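Hemoglobin chain d1 (Lumbricus terrestris, PDB 1X9F) probably carries oxygen as a heme-binding globin, one of the twelve globin chains of this assembly, with carbon monoxide bound at its heme pocket. Local coordinates at residues Arg48-Gly51 against Pro57-Gly60; Ile36-Glu41 against Phe107-Leu112. All coordinates share one frame; numbering follows the deposited sequence.

From the N terminus, the chain runs through helix 4-18 and helix 21-38. The end of helix 21-38 and the residues just after it form the first side of contact 2. The chain then passes through the loop that holds Arg48-Gly51 and turns into helix 57-75, whose first turn closes contact 1 over a short loop. Helix 80-95 comes next, and helix 101-119 then returns to helix 21-38 and completes contact 2. Contact 1 therefore lies wholly within the much longer loop of contact 2. Both contacts touch the heme, contact 1 through Arg48 and Val49 and contact 2 through Phe107. They also meet directly, where Phe59 CZ lies 4.3 Å from Ile36 CD1.

Contact 1 (Arg48-Gly51 against Pro57-Gly60); sequences RVRG and PEFG. With HEM (protoporphyrin IX containing Fe), chain T.
Val49, Arg50 and Gly51 pack on Glu58 and Phe59 in a mostly buried contact between loop and helix. It joins the loop after helix 21-38 to the first turn of helix 57-75, the distal helix of the globin fold. Phe59 touches all three loop residues. Its CB lies 3.1 Å from Val49 O and 3.4 Å from Arg50 O. With CG anti to the backbone N (chi1 -173°), the ring turns an edge to Val49 O, which lies in the ring plane. Val49 CG2 meets Phe59 CD1 at 4.0 Å, the two side chains crossing obliquely. Gly51 CA approaches the same ring atom, Phe59 CD1, at 3.9 Å. No hydrogen bond links the segments. On the more exposed side, Arg50 and Glu58 lie side by side and point the same way. The Glu58 chain bends at chi2 (73°), which brings OE1 to the edge of the guanidinium. The planes are 58° apart, and the salt bridge from Arg50 NE to Glu58 OE1 is long at 3.9 Å. An alanine in place of Arg50 would remove the CG and CD that lie along Glu58, and its carboxylate would probably lose this ion-pair mate and turn more freely. On the heme side, Arg48 faces a propionate. Its NH2 is 2.6 Å from O1D of the heme, and its NE is 3.2 Å from O2D of the heme. Both bonds are weak, with poor angles, but opposite charges would probably add to the attraction. Val49 CG1 lies over one face of the Arg48 guanidinium. Ser56 OG is hydrogen-bonded to Phe59 N. The Phe59 ring meets Trp32 of helix 21-38 edge-to-face and also touches His62, one turn further along helix 57-75, both of which line the carbon monoxide pocket.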
# COMPACT_ATOMS: atom_id res chain seq x y z
N ARG D 48 19.16 4.57 -29.67
CA ARG D 48 18.18 5.32 -30.46
C ARG D 48 16.91 5.66 -29.66
O ARG D 48 16.14 6.53 -30.06
CB ARG D 48 17.83 4.53 -31.72
CG ARG D 48 17.43 5.36 -32.95
CD ARG D 48 15.93 5.65 -33.10
NE ARG D 48 15.12 4.44 -33.26
CZ ARG D 48 13.79 4.38 -33.18
NH1 ARG D 48 13.08 5.48 -32.93
NH2 ARG D 48 13.16 3.22 -33.34
N VAL D 49 16.71 4.99 -28.52
CA VAL D 49 15.49 5.19 -27.74
C VAL D 49 15.72 5.75 -26.33
O VAL D 49 14.89 5.56 -25.44
CB VAL D 49 14.63 3.89 -27.67
CG1 VAL D 49 14.13 3.50 -29.06
CG2 VAL D 49 15.40 2.74 -27.02
N ARG D 50 16.84 6.44 -26.13
CA ARG D 50 17.24 6.99 -24.82
C ARG D 50 17.29 5.93 -23.72
O ARG D 50 16.55 6.00 -22.73
CB ARG D 50 16.35 8.18 -24.42
CG ARG D 50 16.42 9.36 -25.39
CD ARG D 50 15.80 10.65 -24.86
NE ARG D 50 16.44 11.23 -23.66
CZ ARG D 50 17.75 11.27 -23.39
NH1 ARG D 50 18.66 10.77 -24.23
NH2 ARG D 50 18.16 11.83 -22.26
N GLY D 51 18.16 4.94 -23.90
CA GLY D 51 18.37 3.89 -22.92
C GLY D 51 19.08 4.40 -21.68
O GLY D 51 19.09 3.75 -20.64
N PRO D 57 10.22 10.08 -22.29
CA PRO D 57 9.10 9.63 -23.11
C PRO D 57 9.54 8.76 -24.29
O PRO D 57 8.79 7.87 -24.70
CB PRO D 57 8.46 10.95 -23.58
CG PRO D 57 9.59 11.94 -23.55
CD PRO D 57 10.40 11.55 -22.35
N GLU D 58 10.74 8.98 -24.83
CA GLU D 58 11.25 8.15 -25.94
C GLU D 58 11.41 6.71 -25.52
O GLU D 58 11.01 5.80 -26.24
CB GLU D 58 12.61 8.64 -26.46
CG GLU D 58 12.57 10.00 -27.12
CD GLU D 58 12.39 11.13 -26.12
OE1 GLU D 58 12.81 10.99 -24.95
OE2 GLU D 58 11.81 12.17 -26.51
N PHE D 59 12.01 6.52 -24.35
CA PHE D 59 12.20 5.16 -23.88
C PHE D 59 10.89 4.55 -23.39
O PHE D 59 10.67 3.34 -23.55
CB PHE D 59 13.30 5.07 -22.82
CG PHE D 59 13.63 3.66 -22.44
CD1 PHE D 59 14.57 2.93 -23.15
CD2 PHE D 59 12.94 3.04 -21.39
CE1 PHE D 59 14.86 1.60 -22.80
CE2 PHE D 59 13.21 1.72 -21.04
CZ PHE D 59 14.18 1.00 -21.75
N GLY D 60 10.01 5.38 -22.83
CA GLY D 60 8.67 4.92 -22.41
C GLY D 60 7.89 4.38 -23.59
O GLY D 60 7.18 3.38 -23.46
CHA HEM T . 12.69 -3.25 -30.38
CHB HEM T . 9.83 -6.80 -28.67
CHC HEM T . 13.45 -8.39 -25.79
CHD HEM T . 16.42 -5.03 -27.81
C1A HEM T . 11.52 -4.07 -30.08
C2A HEM T . 10.31 -3.77 -30.69
C3A HEM T . 9.40 -4.80 -30.21
C4A HEM T . 10.30 -5.59 -29.35
CMA HEM T . 7.93 -4.98 -30.53
CAA HEM T . 10.02 -2.60 -31.59
CBA HEM T . 9.98 -2.94 -33.06
CGA HEM T . 9.56 -1.64 -33.72
O1A HEM T . 8.38 -1.22 -33.57
O2A HEM T . 10.41 -1.02 -34.39
C1B HEM T . 10.60 -7.58 -27.72
C2B HEM T . 10.02 -8.62 -27.01
C3B HEM T . 11.05 -9.00 -26.22
C4B HEM T . 12.17 -8.25 -26.48
CMB HEM T . 8.61 -9.18 -27.08
CAB HEM T . 10.92 -10.02 -25.40
CBB HEM T . 10.73 -11.19 -24.73
C1C HEM T . 14.62 -7.55 -26.07
C2C HEM T . 15.80 -7.72 -25.38
C3C HEM T . 16.62 -6.80 -25.95
C4C HEM T . 15.90 -6.09 -26.91
CMC HEM T . 16.14 -8.72 -24.29
CAC HEM T . 18.02 -6.64 -25.44
CBC HEM T . 19.01 -5.94 -26.16
C1D HEM T . 15.64 -4.22 -28.78
C2D HEM T . 16.20 -3.15 -29.48
C3D HEM T . 15.16 -2.61 -30.22
C4D HEM T . 14.03 -3.49 -29.87
CMD HEM T . 17.63 -2.67 -29.44
CAD HEM T . 15.16 -1.46 -31.19
CBD HEM T . 14.93 -0.12 -30.48
CGD HEM T . 14.90 0.91 -31.58
O1D HEM T . 13.95 0.90 -32.39
O2D HEM T . 15.84 1.73 -31.64
NA HEM T . 11.58 -5.17 -29.29
NB HEM T . 11.91 -7.31 -27.42
NC HEM T . 14.64 -6.58 -27.03
ND HEM T . 14.33 -4.45 -28.98
FE HEM T . 13.13 -5.89 -28.20

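Contact 2 (Ile36-Glu41 against Phe107-Leu112); sequences IDDHPE and FLKHLL. With HEM (protoporphyrin IX containing Fe), chain T.
Asp38 meets Lys109 and His110 where two helices of the globin fold, 21-38 and 101-119, come together. The contact is small, and the backbones stay well apart, with Asp38 CA 9.4 Å from His110 CA. Side chains bridge the distance. The inner part is the closer packed. His110 is buried, and its ring presents an edge to Asp38, with the carboxylate carbon in the ring plane. Asp38 OD1 is 3.3 Å from His110 CE1, and Asp38 CB is 3.6 Å from the same carbon. Carboxylate and ring planes are 59° apart. His110 ND1 is hydrogen-bonded to Ile106 O in the preceding turn, which helps to fix the turn of the ring. Asp34 and Ile35 of helix 21-38 also touch it. The outer part is looser and faces solvent. There the exposed Lys109 bends at chi2 and chi3 and crosses Asp38 at about a right angle. Its NZ forms a salt bridge and hydrogen bond with Asp38 OD1 at 2.8 Å. It comes in on the syn side of the carboxylate, 34° out of plane. Asp38 CG is anti to the backbone N (chi1 -175°), which carries OD1 across to both partners. Beyond the helix end, His39 ND1 makes a weak hydrogen bond to Glu41 OE1. Asp37 packs on His113 of the second subunit. On the heme side of helix 101-119, the buried Phe107 lies against Leu31 and Ile35. Heme atom CAB sits over one face of its ring, toward the rim, and Phe107 CE2 comes within 3.3 Å of heme atom CBB.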
# COMPACT_ATOMS: atom_id res chain seq x y z
N ILE D 36 18.42 -3.29 -16.77
CA ILE D 36 19.58 -2.43 -17.00
C ILE D 36 20.44 -2.20 -15.75
O ILE D 36 21.64 -1.92 -15.85
CB ILE D 36 19.13 -1.09 -17.63
CG1 ILE D 36 18.58 -1.33 -19.05
CG2 ILE D 36 20.26 -0.06 -17.64
CD1 ILE D 36 17.65 -0.24 -19.56
N ASP D 37 19.82 -2.31 -14.58
CA ASP D 37 20.55 -2.25 -13.32
C ASP D 37 21.48 -3.44 -13.23
O ASP D 37 22.65 -3.31 -12.86
CB ASP D 37 19.58 -2.30 -12.14
CG ASP D 37 19.78 -1.17 -11.18
OD1 ASP D 37 20.50 -1.36 -10.18
OD2 ASP D 37 19.27 -0.04 -11.35
N ASP D 38 20.95 -4.61 -13.57
CA ASP D 38 21.68 -5.86 -13.46
C ASP D 38 22.69 -5.98 -14.60
O ASP D 38 23.76 -6.55 -14.42
CB ASP D 38 20.71 -7.04 -13.46
CG ASP D 38 21.41 -8.38 -13.23
OD1 ASP D 38 20.90 -9.41 -13.73
OD2 ASP D 38 22.45 -8.50 -12.56
N HIS D 39 22.34 -5.46 -15.78
CA HIS D 39 23.25 -5.50 -16.92
C HIS D 39 23.27 -4.19 -17.71
O HIS D 39 22.54 -4.04 -18.70
CB HIS D 39 22.89 -6.65 -17.86
CG HIS D 39 23.11 -8.01 -17.28
ND1 HIS D 39 24.25 -8.75 -17.52
CD2 HIS D 39 22.32 -8.79 -16.50
CE1 HIS D 39 24.15 -9.92 -16.90
NE2 HIS D 39 22.99 -9.96 -16.28
N PRO D 40 24.12 -3.25 -17.28
CA PRO D 40 24.25 -1.96 -17.94
C PRO D 40 24.73 -1.99 -19.40
O PRO D 40 24.60 -0.97 -20.09
CB PRO D 40 25.26 -1.21 -17.06
CG PRO D 40 25.99 -2.27 -16.33
CD PRO D 40 24.99 -3.35 -16.09
N GLU D 41 25.27 -3.12 -19.88
CA GLU D 41 25.66 -3.21 -21.30
C GLU D 41 24.43 -3.05 -22.17
O GLU D 41 24.52 -2.54 -23.29
CB GLU D 41 26.33 -4.54 -21.67
CG GLU D 41 27.06 -5.27 -20.56
CD GLU D 41 26.11 -6.06 -19.68
OE1 GLU D 41 25.60 -7.10 -20.14
OE2 GLU D 41 25.90 -5.62 -18.54
N PHE D 107 16.25 -10.97 -19.79
CA PHE D 107 14.93 -10.39 -19.89
C PHE D 107 13.89 -11.28 -19.20
O PHE D 107 13.13 -10.80 -18.35
CB PHE D 107 14.54 -10.19 -21.36
CG PHE D 107 13.15 -9.66 -21.54
CD1 PHE D 107 12.95 -8.30 -21.74
CD2 PHE D 107 12.05 -10.51 -21.52
CE1 PHE D 107 11.66 -7.79 -21.91
CE2 PHE D 107 10.76 -10.01 -21.69
CZ PHE D 107 10.57 -8.65 -21.89
N LEU D 108 13.88 -12.56 -19.57
CA LEU D 108 12.97 -13.53 -18.99
C LEU D 108 13.14 -13.60 -17.48
O LEU D 108 12.14 -13.64 -16.76
CB LEU D 108 13.21 -14.90 -19.62
CG LEU D 108 12.35 -16.07 -19.13
CD1 LEU D 108 10.86 -15.79 -19.29
CD2 LEU D 108 12.74 -17.34 -19.86
N LYS D 109 14.39 -13.61 -17.02
CA LYS D 109 14.67 -13.67 -15.58
C LYS D 109 13.97 -12.54 -14.84
O LYS D 109 13.36 -12.75 -13.79
CB LYS D 109 16.19 -13.61 -15.30
CG LYS D 109 16.58 -13.97 -13.86
CD LYS D 109 17.44 -12.88 -13.19
CE LYS D 109 18.88 -12.89 -13.68
NZ LYS D 109 19.69 -11.81 -13.04
N HIS D 110 14.05 -11.34 -15.41
CA HIS D 110 13.47 -10.18 -14.77
C HIS D 110 11.98 -10.04 -15.00
O HIS D 110 11.27 -9.56 -14.12
CB HIS D 110 14.21 -8.92 -15.18
CG HIS D 110 15.53 -8.76 -14.51
ND1 HIS D 110 16.72 -9.14 -15.10
CD2 HIS D 110 15.85 -8.25 -13.30
CE1 HIS D 110 17.71 -8.87 -14.27
NE2 HIS D 110 17.22 -8.33 -13.18
N LEU D 111 11.51 -10.43 -16.18
CA LEU D 111 10.07 -10.49 -16.42
C LEU D 111 9.42 -11.36 -15.35
O LEU D 111 8.45 -10.94 -14.71
CB LEU D 111 9.76 -11.02 -17.82
CG LEU D 111 8.27 -11.15 -18.15
CD1 LEU D 111 7.56 -9.78 -18.15
CD2 LEU D 111 8.08 -11.87 -19.48
N LEU D 112 9.96 -12.56 -15.12
CA LEU D 112 9.39 -13.48 -14.14
C LEU D 112 9.42 -12.93 -12.71
O LEU D 112 8.48 -13.13 -11.94
CB LEU D 112 10.09 -14.85 -14.20
CG LEU D 112 9.88 -15.67 -15.48
CD1 LEU D 112 10.42 -17.08 -15.29
CD2 LEU D 112 8.41 -15.73 -15.88
CHA HEM T . 12.69 -3.25 -30.38
CHB HEM T . 9.83 -6.80 -28.67
CHC HEM T . 13.45 -8.39 -25.79
CHD HEM T . 16.42 -5.03 -27.81
C1A HEM T . 11.52 -4.07 -30.08
C2A HEM T . 10.31 -3.77 -30.69
C3A HEM T . 9.40 -4.80 -30.21
C4A HEM T . 10.30 -5.59 -29.35
CMA HEM T . 7.93 -4.98 -30.53
CAA HEM T . 10.02 -2.60 -31.59
CBA HEM T . 9.98 -2.94 -33.06
CGA HEM T . 9.56 -1.64 -33.72
O1A HEM T . 8.38 -1.22 -33.57
O2A HEM T . 10.41 -1.02 -34.39
C1B HEM T . 10.60 -7.58 -27.72
C2B HEM T . 10.02 -8.62 -27.01
C3B HEM T . 11.05 -9.00 -26.22
C4B HEM T . 12.17 -8.25 -26.48
CMB HEM T . 8.61 -9.18 -27.08
CAB HEM T . 10.92 -10.02 -25.40
CBB HEM T . 10.73 -11.19 -24.73
C1C HEM T . 14.62 -7.55 -26.07
C2C HEM T . 15.80 -7.72 -25.38
C3C HEM T . 16.62 -6.80 -25.95
C4C HEM T . 15.90 -6.09 -26.91
CMC HEM T . 16.14 -8.72 -24.29
CAC HEM T . 18.02 -6.64 -25.44
CBC HEM T . 19.01 -5.94 -26.16
C1D HEM T . 15.64 -4.22 -28.78
C2D HEM T . 16.20 -3.15 -29.48
C3D HEM T . 15.16 -2.61 -30.22
C4D HEM T . 14.03 -3.49 -29.87
CMD HEM T . 17.63 -2.67 -29.44
CAD HEM T . 15.16 -1.46 -31.19
CBD HEM T . 14.93 -0.12 -30.48
CGD HEM T . 14.90 0.91 -31.58
O1D HEM T . 13.95 0.90 -32.39
O2D HEM T . 15.84 1.73 -31.64
NA HEM T . 11.58 -5.17 -29.29
NB HEM T . 11.91 -7.31 -27.42
NC HEM T . 14.64 -6.58 -27.03
ND HEM T . 14.33 -4.45 -28.98
FE HEM T . 13.13 -5.89 -28.20